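Local coordinates for Protein/nucleic acid deglycase 2 (Escherichia coli, PDB 1OI4) that repairs proteins and nucleotides glycated by methylglyoxal or glyoxal, releasing lactate or glycolate from the repaired proteins, at residues V121-C125 and H126-L130; Q129-S133 and A134-R138; K146-I149 and I150-N154; V164-D167 and K168-L171. All blocks are in the same frame, centred on the assembly; numbering follows the deposited sequence.

Contact 1: V121-C125 and H126-L130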
loop_
_atom_site.group_PDB
_atom_site.type_symbol
_atom_site.label_atom_id
_atom_site.label_comp_id
_atom_site.label_asym_id
_atom_site.label_seq_id
_atom_site.Cartn_x
_atom_site.Cartn_y
_atom_site.Cartn_z
ATOM N N VAL A 121 -8.170 -17.083 -6.997
ATOM C CA VAL A 121 -7.418 -16.164 -6.154
ATOM C C VAL A 121 -8.425 -15.149 -5.629
ATOM O O VAL A 121 -9.226 -14.612 -6.400
ATOM C CB VAL A 121 -6.317 -15.438 -6.950
ATOM C CG1 VAL A 121 -5.566 -14.473 -6.045
ATOM C CG2 VAL A 121 -5.359 -16.455 -7.544
ATOM N N PHE A 122 -8.399 -14.909 -4.321
ATOM C CA PHE A 122 -9.324 -13.970 -3.685
ATOM C C PHE A 122 -8.522 -12.806 -3.102
ATOM O O PHE A 122 -7.759 -12.993 -2.152
ATOM C CB PHE A 122 -10.086 -14.667 -2.554
ATOM C CG PHE A 122 -10.451 -16.102 -2.849
ATOM C CD1 PHE A 122 -10.154 -17.104 -1.931
ATOM C CD2 PHE A 122 -11.097 -16.448 -4.033
ATOM C CE1 PHE A 122 -10.494 -18.441 -2.186
ATOM C CE2 PHE A 122 -11.442 -17.778 -4.299
ATOM C CZ PHE A 122 -11.141 -18.775 -3.374
ATOM N N ALA A 123 -8.699 -11.611 -3.661
ATOM C CA ALA A 123 -7.964 -10.439 -3.200
ATOM C C ALA A 123 -8.892 -9.295 -2.817
ATOM O O ALA A 123 -9.693 -8.837 -3.627
ATOM C CB ALA A 123 -6.989 -9.981 -4.285
ATOM N N ILE A 124 -8.762 -8.817 -1.584
ATOM C CA ILE A 124 -9.620 -7.745 -1.100
ATOM C C ILE A 124 -8.873 -6.511 -0.584
ATOM O O ILE A 124 -7.775 -6.616 -0.038
ATOM C CB ILE A 124 -10.551 -8.286 0.011
ATOM C CG1 ILE A 124 -11.484 -7.180 0.510
ATOM C CG2 ILE A 124 -9.716 -8.851 1.156
ATOM C CD1 ILE A 124 -12.639 -7.715 1.345
ATOM N N CYS A 125 -9.477 -5.339 -0.781
ATOM C CA CYS A 125 -8.909 -4.071 -0.323
ATOM C C CYS A 125 -7.565 -3.777 -1.005
ATOM O O CYS A 125 -7.521 -3.527 -2.210
ATOM C CB CYS A 125 -8.747 -4.117 1.200
ATOM S SG CYS A 125 -8.907 -2.515 2.033
ATOM N N HIS A 126 -6.476 -3.791 -0.243
ATOM C CA HIS A 126 -5.154 -3.555 -0.823
ATOM C C HIS A 126 -4.589 -4.850 -1.419
ATOM O O HIS A 126 -3.591 -4.826 -2.137
ATOM C CB HIS A 126 -4.172 -3.029 0.232
ATOM C CG HIS A 126 -4.374 -1.588 0.591
ATOM N ND1 HIS A 126 -5.409 -1.156 1.393
ATOM C CD2 HIS A 126 -3.672 -0.480 0.256
ATOM C CE1 HIS A 126 -5.336 0.156 1.535
ATOM N NE2 HIS A 126 -4.291 0.592 0.855
ATOM N N GLY A 127 -5.228 -5.977 -1.107
ATOM C CA GLY A 127 -4.767 -7.263 -1.613
ATOM C C GLY A 127 -4.337 -7.273 -3.071
ATOM O O GLY A 127 -3.321 -7.881 -3.417
ATOM N N PRO A 128 -5.099 -6.617 -3.959
ATOM C CA PRO A 128 -4.753 -6.578 -5.382
ATOM C C PRO A 128 -3.353 -6.040 -5.689
ATOM O O PRO A 128 -2.824 -6.275 -6.772
ATOM C CB PRO A 128 -5.857 -5.707 -5.972
ATOM C CG PRO A 128 -7.055 -6.122 -5.140
ATOM C CD PRO A 128 -6.462 -6.096 -3.737
ATOM N N GLN A 129 -2.753 -5.318 -4.750
ATOM C CA GLN A 129 -1.413 -4.777 -4.979
ATOM C C GLN A 129 -0.430 -5.878 -5.381
ATOM O O GLN A 129 0.472 -5.645 -6.188
ATOM C CB GLN A 129 -0.909 -4.040 -3.734
ATOM C CG GLN A 129 -1.685 -2.745 -3.433
ATOM C CD GLN A 129 -1.109 -1.965 -2.260
ATOM O OE1 GLN A 129 -0.997 -2.488 -1.154
ATOM N NE2 GLN A 129 -0.744 -0.707 -2.499
ATOM N N LEU A 130 -0.606 -7.076 -4.827
ATOM C CA LEU A 130 0.282 -8.182 -5.162
ATOM C C LEU A 130 0.022 -8.649 -6.594
ATOM O O LEU A 130 0.943 -9.073 -7.292
ATOM C CB LEU A 130 0.115 -9.326 -4.152
ATOM C CG LEU A 130 0.971 -9.111 -2.889
ATOM C CD1 LEU A 130 0.550 -10.026 -1.752
ATOM C CD2 LEU A 130 2.427 -9.352 -3.247
#
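A123 turns its single methyl toward P128, CB standing 4.0 Å from the ring carbon CG, in the strand-turn-helix corner known as the nucleophile elbow, the site of the reactive cysteine in the DJ-1/PfpI family. A small residue suits this place because helix 128-134 folds back directly over the strand. I124 CB points away from the turn, and its side chain packs on F183 of helix 180-191, while its carbonyl closes a type II' turn: G127 N reaches I124 O at 2.8 Å, from above the carbonyl plane. A CB on G127 would clash with that same oxygen. C125, the probable nucleophile, sits at the sharp bend with phi +63°, a strained conformation that is the hallmark of the elbow. Its carbonyl O is 3.2 Å from P128 CD. An alanine instead of P128 would probably leave A123 CB and C125 O without the ring carbons packed on them, and the start of the helix freer to shift. H126 carries its ring beside the cysteine, NE2 being hydrogen-bonded to D99 of the second subunit. The sulfur meets this imidazole at its edge, near the ring plane, with C125 SG 3.8 Å from H126 ND1.

Contact 2: Q129-S133 and A134-R138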
loop_
_atom_site.group_PDB
_atom_site.type_symbol
_atom_site.label_atom_id
_atom_site.label_comp_id
_atom_site.label_asym_id
_atom_site.label_seq_id
_atom_site.Cartn_x
_atom_site.Cartn_y
_atom_site.Cartn_z
ATOM N N GLN A 129 -2.753 -5.318 -4.750
ATOM C CA GLN A 129 -1.413 -4.777 -4.979
ATOM C C GLN A 129 -0.430 -5.878 -5.381
ATOM O O GLN A 129 0.472 -5.645 -6.188
ATOM C CB GLN A 129 -0.909 -4.040 -3.734
ATOM C CG GLN A 129 -1.685 -2.745 -3.433
ATOM C CD GLN A 129 -1.109 -1.965 -2.260
ATOM O OE1 GLN A 129 -0.997 -2.488 -1.154
ATOM N NE2 GLN A 129 -0.744 -0.707 -2.499
ATOM N N LEU A 130 -0.606 -7.076 -4.827
ATOM C CA LEU A 130 0.282 -8.182 -5.162
ATOM C C LEU A 130 0.022 -8.649 -6.594
ATOM O O LEU A 130 0.943 -9.073 -7.292
ATOM C CB LEU A 130 0.115 -9.326 -4.152
ATOM C CG LEU A 130 0.971 -9.111 -2.889
ATOM C CD1 LEU A 130 0.550 -10.026 -1.752
ATOM C CD2 LEU A 130 2.427 -9.352 -3.247
ATOM N N LEU A 131 -1.231 -8.545 -7.032
ATOM C CA LEU A 131 -1.609 -8.923 -8.389
ATOM C C LEU A 131 -0.983 -7.917 -9.354
ATOM O O LEU A 131 -0.555 -8.275 -10.448
ATOM C CB LEU A 131 -3.133 -8.917 -8.540
ATOM C CG LEU A 131 -3.901 -9.954 -7.716
ATOM C CD1 LEU A 131 -5.397 -9.755 -7.898
ATOM C CD2 LEU A 131 -3.498 -11.354 -8.150
ATOM N N ILE A 132 -0.934 -6.654 -8.941
ATOM C CA ILE A 132 -0.314 -5.619 -9.763
ATOM C C ILE A 132 1.169 -5.950 -9.910
ATOM O O ILE A 132 1.698 -5.991 -11.018
ATOM C CB ILE A 132 -0.434 -4.219 -9.114
ATOM C CG1 ILE A 132 -1.868 -3.702 -9.238
ATOM C CG2 ILE A 132 0.543 -3.247 -9.773
ATOM C CD1 ILE A 132 -2.088 -2.352 -8.567
ATOM N N SER A 133 1.828 -6.201 -8.782
ATOM C CA SER A 133 3.252 -6.511 -8.783
ATOM C C SER A 133 3.585 -7.748 -9.621
ATOM O O SER A 133 4.645 -7.812 -10.258
ATOM C CB SER A 133 3.747 -6.703 -7.348
ATOM O OG SER A 133 3.614 -5.502 -6.604
ATOM N N ALA A 134 2.692 -8.734 -9.612
ATOM C CA ALA A 134 2.908 -9.946 -10.392
ATOM C C ALA A 134 2.635 -9.622 -11.862
ATOM O O ALA A 134 3.002 -10.383 -12.757
ATOM C CB ALA A 134 1.976 -11.055 -9.907
ATOM N N ASP A 135 1.985 -8.477 -12.083
ATOM C CA ASP A 135 1.626 -7.981 -13.407
ATOM C C ASP A 135 0.813 -9.004 -14.197
ATOM O O ASP A 135 1.166 -9.368 -15.319
ATOM C CB ASP A 135 2.888 -7.580 -14.175
ATOM C CG ASP A 135 2.576 -6.811 -15.449
ATOM O OD1 ASP A 135 1.644 -5.982 -15.435
ATOM O OD2 ASP A 135 3.272 -7.025 -16.459
ATOM N N VAL A 136 -0.289 -9.448 -13.603
ATOM C CA VAL A 136 -1.161 -10.434 -14.225
ATOM C C VAL A 136 -2.614 -9.993 -14.307
ATOM O O VAL A 136 -3.505 -10.836 -14.331
ATOM C CB VAL A 136 -1.142 -11.762 -13.451
ATOM C CG1 VAL A 136 0.227 -12.409 -13.559
ATOM C CG2 VAL A 136 -1.512 -11.508 -11.989
ATOM N N ILE A 137 -2.869 -8.691 -14.361
ATOM C CA ILE A 137 -4.253 -8.239 -14.421
ATOM C C ILE A 137 -4.601 -7.379 -15.628
ATOM O O ILE A 137 -5.737 -6.919 -15.759
ATOM C CB ILE A 137 -4.649 -7.475 -13.130
ATOM C CG1 ILE A 137 -3.802 -6.209 -12.977
ATOM C CG2 ILE A 137 -4.478 -8.385 -11.919
ATOM C CD1 ILE A 137 -4.174 -5.365 -11.766
ATOM N N ARG A 138 -3.638 -7.161 -16.518
ATOM C CA ARG A 138 -3.913 -6.349 -17.694
ATOM C C ARG A 138 -5.043 -7.001 -18.484
ATOM O O ARG A 138 -4.964 -8.175 -18.841
ATOM C CB ARG A 138 -2.657 -6.221 -18.559
ATOM C CG ARG A 138 -2.813 -5.299 -19.763
ATOM C CD ARG A 138 -1.441 -4.904 -20.304
ATOM N NE ARG A 138 -0.677 -4.119 -19.331
ATOM C CZ ARG A 138 -0.840 -2.814 -19.123
ATOM N NH1 ARG A 138 -1.739 -2.130 -19.822
ATOM N NH2 ARG A 138 -0.101 -2.191 -18.214
HETATM O O HOH W 1 1.682 -4.311 -13.115
#
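A134, L131 and I137 carry this helix end. A134 fits closely: its N gives a hydrogen bond of 2.9 Å to L130 O, and its CB lies 3.4 Å from the same oxygen, probably leaving room for little more than a methyl against the last turn. L131 sets its side chain against the residues that follow the helix, with CB 3.7 Å from I137 CG2; farther out, its CD2 only grazes V136 CG2. I137 turns back toward the helix with both branches in use, CG2 on L131 and the longer arm on I132, where CD1 stops 3.8 Å from I132 CG1. That arm gets there because CG1 stands between the backbone N and the carbonyl carbon (chi1 63°), and the two isoleucines cross obliquely. What reverses the chain is a Schellman motif: D135 takes a positive phi of 55°, its N bonds to I132 O at 2.7 Å, and V136 N makes a weak, long but nearly straight bond to L131 O. Aspartate is polar enough for this solvent-exposed bend, and a water lies between its carboxylate and the helix, 2.9 Å from D135 OD1 and 2.7 Å from I132 O. R112 of helix 105-116 donates through NE to A134 O, while R102 NE holds S133 OG one residue earlier.

Contact 3: K146-I149 and I150-N154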
loop_
_atom_site.group_PDB
_atom_site.type_symbol
_atom_site.label_atom_id
_atom_site.label_comp_id
_atom_site.label_asym_id
_atom_site.label_seq_id
_atom_site.Cartn_x
_atom_site.Cartn_y
_atom_site.Cartn_z
ATOM N N LYS A 146 -10.252 2.354 -2.739
ATOM C CA LYS A 146 -10.042 3.665 -3.345
ATOM C C LYS A 146 -8.623 4.150 -3.649
ATOM O O LYS A 146 -8.314 4.471 -4.793
ATOM C CB LYS A 146 -10.767 4.744 -2.532
ATOM C CG LYS A 146 -12.205 4.991 -2.982
ATOM C CD LYS A 146 -12.686 6.379 -2.578
ATOM C CE LYS A 146 -13.832 6.320 -1.580
ATOM N NZ LYS A 146 -13.450 5.651 -0.305
ATOM N N PRO A 147 -7.745 4.222 -2.636
ATOM C CA PRO A 147 -6.381 4.693 -2.904
ATOM C C PRO A 147 -5.591 4.009 -4.019
ATOM O O PRO A 147 -4.709 4.627 -4.606
ATOM C CB PRO A 147 -5.691 4.564 -1.544
ATOM C CG PRO A 147 -6.476 3.467 -0.862
ATOM C CD PRO A 147 -7.890 3.829 -1.224
ATOM N N ILE A 148 -5.892 2.752 -4.326
ATOM C CA ILE A 148 -5.131 2.071 -5.372
ATOM C C ILE A 148 -5.860 1.890 -6.699
ATOM O O ILE A 148 -5.332 1.269 -7.620
ATOM C CB ILE A 148 -4.607 0.689 -4.884
ATOM C CG1 ILE A 148 -5.762 -0.302 -4.731
ATOM C CG2 ILE A 148 -3.895 0.850 -3.544
ATOM C CD1 ILE A 148 -5.298 -1.701 -4.340
ATOM N N ILE A 149 -7.062 2.444 -6.807
ATOM C CA ILE A 149 -7.830 2.337 -8.042
ATOM C C ILE A 149 -6.979 2.780 -9.230
ATOM O O ILE A 149 -6.956 2.123 -10.272
ATOM C CB ILE A 149 -9.119 3.206 -7.973
ATOM C CG1 ILE A 149 -10.108 2.593 -6.971
ATOM C CG2 ILE A 149 -9.759 3.316 -9.344
ATOM C CD1 ILE A 149 -11.376 3.409 -6.778
ATOM N N ILE A 150 -6.270 3.894 -9.064
ATOM C CA ILE A 150 -5.418 4.421 -10.122
ATOM C C ILE A 150 -4.297 3.436 -10.499
ATOM O O ILE A 150 -3.945 3.312 -11.674
ATOM C CB ILE A 150 -4.803 5.793 -9.701
ATOM C CG1 ILE A 150 -3.913 6.346 -10.815
ATOM C CG2 ILE A 150 -3.974 5.631 -8.425
ATOM C CD1 ILE A 150 -4.640 6.690 -12.079
ATOM N N ASP A 151 -3.743 2.734 -9.513
ATOM C CA ASP A 151 -2.669 1.771 -9.785
ATOM C C ASP A 151 -3.192 0.550 -10.537
ATOM O O ASP A 151 -2.515 0.007 -11.406
ATOM C CB ASP A 151 -2.001 1.305 -8.490
ATOM C CG ASP A 151 -1.346 2.439 -7.725
ATOM O OD1 ASP A 151 -0.754 3.334 -8.368
ATOM O OD2 ASP A 151 -1.408 2.424 -6.477
ATOM N N VAL A 152 -4.395 0.115 -10.180
ATOM C CA VAL A 152 -5.024 -1.030 -10.827
ATOM C C VAL A 152 -5.277 -0.703 -12.299
ATOM O O VAL A 152 -5.039 -1.532 -13.177
ATOM C CB VAL A 152 -6.352 -1.389 -10.112
ATOM C CG1 VAL A 152 -7.206 -2.289 -10.983
ATOM C CG2 VAL A 152 -6.042 -2.077 -8.788
ATOM N N LYS A 153 -5.737 0.518 -12.562
ATOM C CA LYS A 153 -6.000 0.958 -13.934
ATOM C C LYS A 153 -4.692 1.109 -14.710
ATOM O O LYS A 153 -4.608 0.743 -15.884
ATOM C CB LYS A 153 -6.757 2.289 -13.932
ATOM C CG LYS A 153 -8.164 2.193 -13.370
ATOM C CD LYS A 153 -8.894 3.517 -13.467
ATOM C CE LYS A 153 -10.335 3.372 -12.996
ATOM N NZ LYS A 153 -11.040 4.680 -12.978
ATOM N N ASN A 154 -3.671 1.650 -14.052
ATOM C CA ASN A 154 -2.373 1.823 -14.687
ATOM C C ASN A 154 -1.779 0.460 -15.034
ATOM O O ASN A 154 -0.924 0.352 -15.908
ATOM C CB ASN A 154 -1.421 2.592 -13.759
ATOM C CG ASN A 154 -1.630 4.107 -13.821
ATOM O OD1 ASN A 154 -1.090 4.856 -13.003
ATOM N ND2 ASN A 154 -2.409 4.558 -14.799
#
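I148 O is gripped by V152 N at 3.0 Å, the donor approaching nearly in line with the C=O bond, and more weakly by D151 N. One residue on, I149 O accepts from K153 N at 3.1 Å. The side chains follow these ties. I149 and K153 lie side by side and point the same way, I149 CG2 touching K153 CE at 3.7 Å; the lysine's methylenes supply greasy surface while its ammonium group extends beyond them. I148 instead meets D151 at about a right angle, with D151 OD2 4.0 Å from I148 CB. I148 CG1 stands between backbone N and carbonyl carbon (chi1 70°), which carries this branch to within a loose 4.4 Å of V152 CG2. Farther out, the carboxylate of D151 finds its charge partner across the dimer: OD2 makes a salt bridge with R102 NH1 of the second subunit. I148 also packs on H126 and Q129, and V152 on I132, so I148 and V152, both buried, face the body of the chain, while I149 and K153 share F159. These i to i+4 bonds are those of the N-terminal part of helix 149-154, an alpha helix with one flank lining the subunit interface.

Contact 4: V164-D167 and K168-L171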
loop_
_atom_site.group_PDB
_atom_site.type_symbol
_atom_site.label_atom_id
_atom_site.label_comp_id
_atom_site.label_asym_id
_atom_site.label_seq_id
_atom_site.Cartn_x
_atom_site.Cartn_y
_atom_site.Cartn_z
ATOM N N VAL A 164 -18.124 -6.900 -5.240
ATOM C CA VAL A 164 -17.296 -8.031 -5.654
ATOM C C VAL A 164 -17.259 -8.155 -7.168
ATOM O O VAL A 164 -18.254 -7.900 -7.846
ATOM C CB VAL A 164 -17.793 -9.398 -5.104
ATOM C CG1 VAL A 164 -17.766 -9.390 -3.598
ATOM C CG2 VAL A 164 -19.192 -9.713 -5.637
ATOM N N VAL A 165 -16.096 -8.541 -7.685
ATOM C CA VAL A 165 -15.899 -8.745 -9.113
ATOM C C VAL A 165 -15.236 -10.108 -9.303
ATOM O O VAL A 165 -14.231 -10.415 -8.657
ATOM C CB VAL A 165 -14.978 -7.663 -9.729
ATOM C CG1 VAL A 165 -14.742 -7.965 -11.201
ATOM C CG2 VAL A 165 -15.605 -6.287 -9.569
ATOM N N VAL A 166 -15.808 -10.927 -10.180
ATOM C CA VAL A 166 -15.263 -12.251 -10.461
ATOM C C VAL A 166 -14.858 -12.315 -11.936
ATOM O O VAL A 166 -15.704 -12.221 -12.822
ATOM C CB VAL A 166 -16.308 -13.357 -10.171
ATOM C CG1 VAL A 166 -15.712 -14.728 -10.442
ATOM C CG2 VAL A 166 -16.785 -13.255 -8.727
ATOM N N ASP A 167 -13.563 -12.468 -12.192
ATOM C CA ASP A 167 -13.062 -12.531 -13.558
ATOM C C ASP A 167 -12.783 -13.967 -13.987
ATOM O O ASP A 167 -11.993 -14.671 -13.356
ATOM C CB ASP A 167 -11.776 -11.711 -13.688
ATOM C CG ASP A 167 -11.310 -11.576 -15.130
ATOM O OD1 ASP A 167 -11.799 -10.669 -15.837
ATOM O OD2 ASP A 167 -10.461 -12.385 -15.559
ATOM N N LYS A 168 -13.436 -14.391 -15.067
ATOM C CA LYS A 168 -13.269 -15.736 -15.612
ATOM C C LYS A 168 -13.370 -16.815 -14.551
ATOM O O LYS A 168 -12.645 -17.807 -14.601
ATOM C CB LYS A 168 -11.913 -15.867 -16.305
ATOM C CG LYS A 168 -11.655 -14.837 -17.381
ATOM C CD LYS A 168 -10.335 -15.103 -18.086
ATOM C CE LYS A 168 -9.938 -13.923 -18.955
ATOM N NZ LYS A 168 -9.705 -12.697 -18.135
ATOM N N ASP A 169 -14.267 -16.626 -13.592
ATOM C CA ASP A 169 -14.436 -17.600 -12.519
ATOM C C ASP A 169 -13.116 -17.958 -11.851
ATOM O O ASP A 169 -12.891 -19.116 -11.503
ATOM C CB ASP A 169 -15.073 -18.880 -13.050
ATOM C CG ASP A 169 -16.531 -18.708 -13.374
ATOM O OD1 ASP A 169 -17.241 -18.062 -12.573
ATOM O OD2 ASP A 169 -16.967 -19.230 -14.420
ATOM N N GLN A 170 -12.239 -16.976 -11.689
ATOM C CA GLN A 170 -10.956 -17.222 -11.042
ATOM C C GLN A 170 -10.591 -16.107 -10.073
ATOM O O GLN A 170 -10.387 -16.350 -8.885
ATOM C CB GLN A 170 -9.830 -17.361 -12.075
ATOM C CG GLN A 170 -8.452 -17.400 -11.430
ATOM C CD GLN A 170 -7.314 -17.306 -12.422
ATOM O OE1 GLN A 170 -7.439 -16.680 -13.477
ATOM N NE2 GLN A 170 -6.181 -17.909 -12.077
ATOM N N LEU A 171 -10.500 -14.888 -10.588
ATOM C CA LEU A 171 -10.137 -13.749 -9.760
ATOM C C LEU A 171 -11.335 -13.120 -9.077
ATOM O O LEU A 171 -12.237 -12.598 -9.733
ATOM C CB LEU A 171 -9.433 -12.683 -10.596
ATOM C CG LEU A 171 -8.158 -13.076 -11.343
ATOM C CD1 LEU A 171 -7.666 -11.867 -12.126
ATOM C CD2 LEU A 171 -7.091 -13.554 -10.366
HETATM O O HOH W 2 -16.461 -14.824 -13.714
HETATM O O HOH W 3 -12.239 -11.042 -18.344
#
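K168 runs alongside the side chain of D167, pointing the same way. Its CB rests 3.2 Å from D167 O; then CG passes 3.3 Å from D167 OD2, and CD and CE continue past that same oxygen. The chain is extended as far as CE and bends only at the last torsion (chi4 63°), which folds NZ inward to make a 2.7 Å salt bridge with D167 OD2 on its syn lone pair. A water also joins NZ to D167 OD1. R140 NE shares OD2 with the lysine, so two cationic groups gather round one acid. The backbone here is a beta hairpin between the edge strand 165-167 and strand 171-174, closed by a classic bulge in which Q170 and L171 both face D167. D167 O takes both their N-H groups, with Q170 N above the carbonyl plane and L171 N in it, on a lone pair at 3.2 Å. In return, D167 N donates to L171 O at 2.8 Å. K168 and D169 both take positive phi in the turn, two polar residues suited to an exposed loop. With an alanine at D167, K168 NZ and R140 would probably be left as neighbouring positive charges without their shared mate. On the other face of the hairpin, V166 CG1 covers the turn, lying 3.8 Å from D169 CA.

Overall arrangement
Contacts 1 and 2 follow one another along helix 128-134, their centres about 9 Å apart, and meet where A123 CB lies 4.0 Å from L131 CD1. Contact 3 borders the nucleophile elbow: I148 CD1 is 3.6 Å from C125 O, and the I148 side chain is about 7 Å from that of C125, against about 11 Å for L131. I132 of contact 2 also packs on D151 of contact 3, and both contacts touch the second subunit. Contact 4 joins contact 1 through the shared sheet, where V121 N and Q170 O, 3.0 Å apart, probably form a hydrogen bond. It stays about 9 Å from contact 3 at the nearest atoms, away from the active site.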